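Local coordinates for protein D,D-dipeptidase/D,D-carboxypeptidase (Enterococcus faecalis, PDB 4MUQ) that probably cleaves D-Ala-D-Ala dipeptides and C-terminal D-alanine from cell-wall precursors as a zinc-dependent D,D-peptidase of vancomycin resistance, at residues N66-L77 with H108-N119. Residues are numbered along the deposited sequence; the frame is centred on the assembly and turned at random.
With ZN (zinc ion), chain B; 2D8 ((2R)-3-[(R)-[(1S)-1-aminoethyl](hydroxy)phosphoryl]-2-methylpropanoic acid), chain D; LY0 ((2R)-3-[(R)-[(1R)-1-aminoethyl](hydroxy)phosphoryl]-2-methylpropanoic acid), chain C.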
loop_
_atom_site.group_PDB
_atom_site.type_symbol
_atom_site.label_atom_id
_atom_site.label_comp_id
_atom_site.label_asym_id
_atom_site.label_seq_id
_atom_site.Cartn_x
_atom_site.Cartn_y
_atom_site.Cartn_z
ATOM N N ASN A 66 -15.266 0.596 -18.226
ATOM C CA ASN A 66 -14.976 1.995 -17.964
ATOM C C ASN A 66 -15.732 2.521 -16.756
ATOM O O ASN A 66 -15.790 3.727 -16.545
ATOM C CB ASN A 66 -15.349 2.834 -19.186
ATOM C CG ASN A 66 -14.540 2.468 -20.398
ATOM O OD1 ASN A 66 -13.339 2.739 -20.448
ATOM N ND2 ASN A 66 -15.180 1.840 -21.378
ATOM N N SER A 67 -16.312 1.617 -15.969
ATOM C CA SER A 67 -17.152 2.035 -14.853
ATOM C C SER A 67 -16.355 2.567 -13.660
ATOM O O SER A 67 -16.890 3.330 -12.850
ATOM C CB SER A 67 -18.097 0.903 -14.432
ATOM O OG SER A 67 -17.372 -0.272 -14.119
ATOM N N ILE A 68 -15.085 2.181 -13.563
ATOM C CA ILE A 68 -14.214 2.687 -12.509
ATOM C C ILE A 68 -13.096 3.493 -13.131
ATOM O O ILE A 68 -12.444 3.041 -14.072
ATOM C CB ILE A 68 -13.588 1.558 -11.666
ATOM C CG1 ILE A 68 -14.678 0.796 -10.910
ATOM C CG2 ILE A 68 -12.556 2.125 -10.686
ATOM C CD1 ILE A 68 -14.191 -0.477 -10.232
ATOM N N VAL A 69 -12.880 4.693 -12.611
ATOM C CA VAL A 69 -11.787 5.515 -13.099
ATOM C C VAL A 69 -10.770 5.818 -12.004
ATOM O O VAL A 69 -11.127 5.992 -10.828
ATOM C CB VAL A 69 -12.295 6.823 -13.723
ATOM C CG1 VAL A 69 -13.185 6.529 -14.928
ATOM C CG2 VAL A 69 -13.039 7.635 -12.699
ATOM N N PRO A 70 -9.489 5.853 -12.387
ATOM C CA PRO A 70 -8.468 6.293 -11.442
ATOM C C PRO A 70 -8.566 7.804 -11.328
ATOM O O PRO A 70 -8.678 8.500 -12.339
ATOM C CB PRO A 70 -7.164 5.858 -12.108
ATOM C CG PRO A 70 -7.463 5.861 -13.564
ATOM C CD PRO A 70 -8.917 5.475 -13.692
ATOM N N VAL A 71 -8.590 8.294 -10.100
ATOM C CA VAL A 71 -8.762 9.708 -9.813
ATOM C C VAL A 71 -7.431 10.338 -9.418
ATOM O O VAL A 71 -7.128 11.464 -9.813
ATOM C CB VAL A 71 -9.817 9.931 -8.686
ATOM C CG1 VAL A 71 -9.861 11.398 -8.261
ATOM C CG2 VAL A 71 -11.190 9.466 -9.135
ATOM N N SER A 72 -6.636 9.611 -8.642
ATOM C CA SER A 72 -5.342 10.118 -8.206
ATOM C C SER A 72 -4.444 8.950 -7.885
ATOM O O SER A 72 -4.838 8.058 -7.134
ATOM C CB SER A 72 -5.504 10.987 -6.957
ATOM O OG SER A 72 -4.274 11.606 -6.627
ATOM N N GLY A 73 -3.241 8.952 -8.450
ATOM C CA GLY A 73 -2.243 7.927 -8.172
ATOM C C GLY A 73 -1.025 8.528 -7.507
ATOM O O GLY A 73 -1.118 9.060 -6.397
ATOM N N TYR A 74 0.125 8.433 -8.163
ATOM C CA TYR A 74 1.321 9.079 -7.632
ATOM C C TYR A 74 1.102 10.583 -7.528
ATOM O O TYR A 74 0.594 11.208 -8.461
ATOM C CB TYR A 74 2.529 8.808 -8.524
ATOM C CG TYR A 74 3.745 9.575 -8.065
ATOM C CD1 TYR A 74 4.462 9.146 -6.954
ATOM C CD2 TYR A 74 4.138 10.738 -8.694
ATOM C CE1 TYR A 74 5.567 9.843 -6.502
ATOM C CE2 TYR A 74 5.253 11.460 -8.242
ATOM C CZ TYR A 74 5.940 10.992 -7.142
ATOM O OH TYR A 74 7.040 11.677 -6.675
ATOM N N ARG A 75 1.498 11.154 -6.389
ATOM C CA ARG A 75 1.554 12.607 -6.244
ATOM C C ARG A 75 2.924 12.986 -5.732
ATOM O O ARG A 75 3.476 12.329 -4.837
ATOM C CB ARG A 75 0.464 13.117 -5.295
ATOM C CG ARG A 75 -0.921 12.705 -5.761
ATOM C CD ARG A 75 -2.050 13.518 -5.167
ATOM N NE ARG A 75 -2.191 13.360 -3.723
ATOM C CZ ARG A 75 -3.237 12.787 -3.112
ATOM N NH1 ARG A 75 -4.243 12.246 -3.790
ATOM N NH2 ARG A 75 -3.259 12.733 -1.797
ATOM N N SER A 76 3.479 14.030 -6.324
ATOM C CA SER A 76 4.739 14.594 -5.885
ATOM C C SER A 76 4.529 15.414 -4.622
ATOM O O SER A 76 3.402 15.714 -4.232
ATOM C CB SER A 76 5.279 15.518 -6.954
ATOM O OG SER A 76 4.403 16.624 -7.136
ATOM N N LEU A 77 5.634 15.823 -4.012
ATOM C CA LEU A 77 5.562 16.651 -2.817
ATOM C C LEU A 77 4.854 17.984 -3.081
ATOM O O LEU A 77 4.022 18.422 -2.279
ATOM C CB LEU A 77 6.974 16.911 -2.295
ATOM C CG LEU A 77 7.053 17.867 -1.102
ATOM C CD1 LEU A 77 6.331 17.296 0.109
ATOM C CD2 LEU A 77 8.507 18.158 -0.770
ATOM N N HIS A 108 0.313 8.550 -1.269
ATOM C CA HIS A 108 0.316 8.847 -2.696
ATOM C C HIS A 108 1.718 9.181 -3.210
ATOM O O HIS A 108 2.009 9.012 -4.392
ATOM C CB HIS A 108 -0.678 9.958 -3.054
ATOM C CG HIS A 108 -2.095 9.492 -3.060
ATOM N ND1 HIS A 108 -2.699 8.954 -4.178
ATOM C CD2 HIS A 108 -3.021 9.463 -2.077
ATOM C CE1 HIS A 108 -3.942 8.623 -3.883
ATOM N NE2 HIS A 108 -4.168 8.925 -2.614
ATOM N N GLN A 109 2.587 9.641 -2.312
ATOM C CA GLN A 109 3.958 9.968 -2.689
ATOM C C GLN A 109 4.833 8.728 -2.882
ATOM O O GLN A 109 5.990 8.850 -3.235
ATOM C CB GLN A 109 4.598 10.921 -1.667
ATOM C CG GLN A 109 3.919 12.299 -1.612
ATOM C CD GLN A 109 4.466 13.158 -0.503
ATOM O OE1 GLN A 109 3.764 13.434 0.476
ATOM N NE2 GLN A 109 5.726 13.570 -0.626
ATOM N N THR A 110 4.272 7.532 -2.678
ATOM C CA THR A 110 5.049 6.293 -2.854
ATOM C C THR A 110 4.802 5.598 -4.195
ATOM O O THR A 110 5.543 4.695 -4.574
ATOM C CB THR A 110 4.731 5.222 -1.780
ATOM O OG1 THR A 110 3.382 4.770 -1.937
ATOM C CG2 THR A 110 4.959 5.743 -0.352
ATOM N N GLY A 111 3.733 5.973 -4.891
ATOM C CA GLY A 111 3.335 5.234 -6.083
ATOM C C GLY A 111 2.570 3.951 -5.803
ATOM O O GLY A 111 2.278 3.203 -6.740
ATOM N N LEU A 112 2.252 3.695 -4.533
ATOM C CA LEU A 112 1.546 2.477 -4.115
ATOM C C LEU A 112 0.073 2.703 -3.827
ATOM O O LEU A 112 -0.648 1.750 -3.554
ATOM C CB LEU A 112 2.211 1.902 -2.861
ATOM C CG LEU A 112 3.697 1.538 -2.978
ATOM C CD1 LEU A 112 4.241 1.128 -1.614
ATOM C CD2 LEU A 112 3.950 0.423 -4.001
ATOM N N ALA A 113 -0.381 3.956 -3.875
ATOM C CA ALA A 113 -1.764 4.260 -3.504
ATOM C C ALA A 113 -2.532 4.842 -4.660
ATOM O O ALA A 113 -2.005 5.601 -5.459
ATOM C CB ALA A 113 -1.797 5.217 -2.320
ATOM N N ILE A 114 -3.805 4.487 -4.717
ATOM C CA ILE A 114 -4.676 5.000 -5.755
ATOM C C ILE A 114 -6.044 5.330 -5.174
ATOM O O ILE A 114 -6.582 4.594 -4.350
ATOM C CB ILE A 114 -4.764 4.014 -6.943
ATOM C CG1 ILE A 114 -5.520 4.660 -8.104
ATOM C CG2 ILE A 114 -5.379 2.681 -6.529
ATOM C CD1 ILE A 114 -4.977 4.305 -9.467
ATOM N N ASP A 115 -6.591 6.463 -5.621
ATOM C CA ASP A 115 -7.972 6.828 -5.342
ATOM C C ASP A 115 -8.793 6.455 -6.562
ATOM O O ASP A 115 -8.446 6.834 -7.686
ATOM C CB ASP A 115 -8.084 8.330 -5.036
ATOM C CG ASP A 115 -7.351 8.728 -3.758
ATOM O OD1 ASP A 115 -7.158 7.874 -2.910
ATOM O OD2 ASP A 115 -6.916 9.881 -3.563
ATOM N N LEU A 116 -9.881 5.723 -6.340
ATOM C CA LEU A 116 -10.757 5.272 -7.409
ATOM C C LEU A 116 -12.150 5.885 -7.268
ATOM O O LEU A 116 -12.595 6.200 -6.157
ATOM C CB LEU A 116 -10.888 3.749 -7.373
ATOM C CG LEU A 116 -9.572 2.985 -7.508
ATOM C CD1 LEU A 116 -9.817 1.506 -7.288
ATOM C CD2 LEU A 116 -8.956 3.218 -8.880
ATOM N N GLY A 117 -12.842 6.046 -8.387
ATOM C CA GLY A 117 -14.193 6.570 -8.342
ATOM C C GLY A 117 -15.085 5.972 -9.397
ATOM O O GLY A 117 -14.620 5.429 -10.407
ATOM N N LEU A 118 -16.390 6.056 -9.141
ATOM C CA LEU A 118 -17.406 5.732 -10.130
ATOM C C LEU A 118 -17.239 6.631 -11.346
ATOM O O LEU A 118 -17.002 7.833 -11.207
ATOM C CB LEU A 118 -18.796 5.949 -9.536
ATOM C CG LEU A 118 -19.520 4.714 -9.017
ATOM C CD1 LEU A 118 -20.875 5.083 -8.440
ATOM C CD2 LEU A 118 -19.688 3.711 -10.140
ATOM N N ASN A 119 -17.347 6.058 -12.539
ATOM C CA ASN A 119 -17.237 6.866 -13.744
ATOM C C ASN A 119 -18.488 7.699 -13.955
ATOM O O ASN A 119 -19.501 7.208 -14.452
ATOM C CB ASN A 119 -16.965 5.998 -14.972
ATOM C CG ASN A 119 -16.599 6.815 -16.213
ATOM O OD1 ASN A 119 -17.135 7.896 -16.449
ATOM N ND2 ASN A 119 -15.684 6.285 -17.016
HETATM ZN ZN ZN B . -5.954 8.809 -1.672
HETATM C C4 2D8 D . -6.093 11.401 1.556
HETATM C C5 2D8 D . -4.843 10.666 1.922
HETATM C C6 2D8 D . -3.626 11.420 1.407
HETATM C C7 2D8 D . -4.819 10.500 3.431
HETATM N N1 2D8 D . -8.301 12.279 -1.868
HETATM P P 2D8 D . -6.646 11.133 -0.152
HETATM C C1 2D8 D . -6.794 13.722 -0.605
HETATM C C2 2D8 D . -7.721 12.522 -0.610
HETATM O O31 2D8 D . -5.391 11.081 -1.054
HETATM O O32 2D8 D . -7.416 9.792 -0.373
HETATM O O61 2D8 D . -2.662 10.748 1.083
HETATM O O62 2D8 D . -3.646 12.639 1.374
HETATM P P LY0 C . -6.645 11.137 -0.159
HETATM C C1 LY0 C . -6.761 13.726 -0.599
HETATM N N1 LY0 C . -8.740 12.749 0.174
HETATM C C2 LY0 C . -7.676 12.525 -0.722
HETATM C C4 LY0 C . -6.096 11.410 1.550
HETATM C C5 LY0 C . -4.846 10.670 1.920
HETATM C C6 LY0 C . -3.628 11.421 1.408
HETATM C C7 LY0 C . -4.821 10.501 3.429
HETATM O O31 LY0 C . -5.386 11.062 -1.053
HETATM O O32 LY0 C . -7.414 9.792 -0.371
HETATM O O61 LY0 C . -2.663 10.748 1.083
HETATM O O62 LY0 C . -3.646 12.639 1.374
HETATM O O HOH W 1 7.925 10.616 -3.959
#
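The guanidinium of R75 lies flat on one face of the H108 imidazole, centres 3.7 Å apart and planes 19° from parallel, while the methyl of A113 sits over the opposite face. Histidine suits this place because its two nitrogens divide the work: at the ring edge H108 ND1 donates to G73 O at 2.7 Å, fixing the ring's rotation and leaving H108 NE2 to bind zinc at 2.0 Å. In this metal centre of the hedgehog/DD-peptidase fold, D115 comes from strand 113-118, H108 from the turn before it and R75 from the loop after strand 68-72, its antiparallel neighbour. Aspartate can chelate, here unevenly, with D115 OD1 at 2.0 Å and OD2 at 2.4 Å from zinc; H168 completes the protein ligands. A bend at chi3 (-65°) brings the R75 guanidinium over H108. This flat cation offers in-plane N-H groups, R75 NH2 to O31 of either phosphinate isomer at 2.8 Å and NH1 also to S72 OG. The phosphinate is consistent with a mimic of the tetrahedral intermediate, whose oxyanion the arginine's charge would probably stabilise.

The strands pair through V69 and G117, then slip by one residue at a classic beta bulge, where V71 and S72 both face D115. G117 fits because any beta carbon there would press on V71 CG2, some 3.3 Å away. On the face carrying P70 and L116, P70 CB meets I114 CD1, apolar groups suited to cover by helices 49-62 and 134-142. At the far end N119, its CG anti to the backbone N (chi1 -170°), turns its amide back so that ND2 donates to N66 O at 2.6 Å.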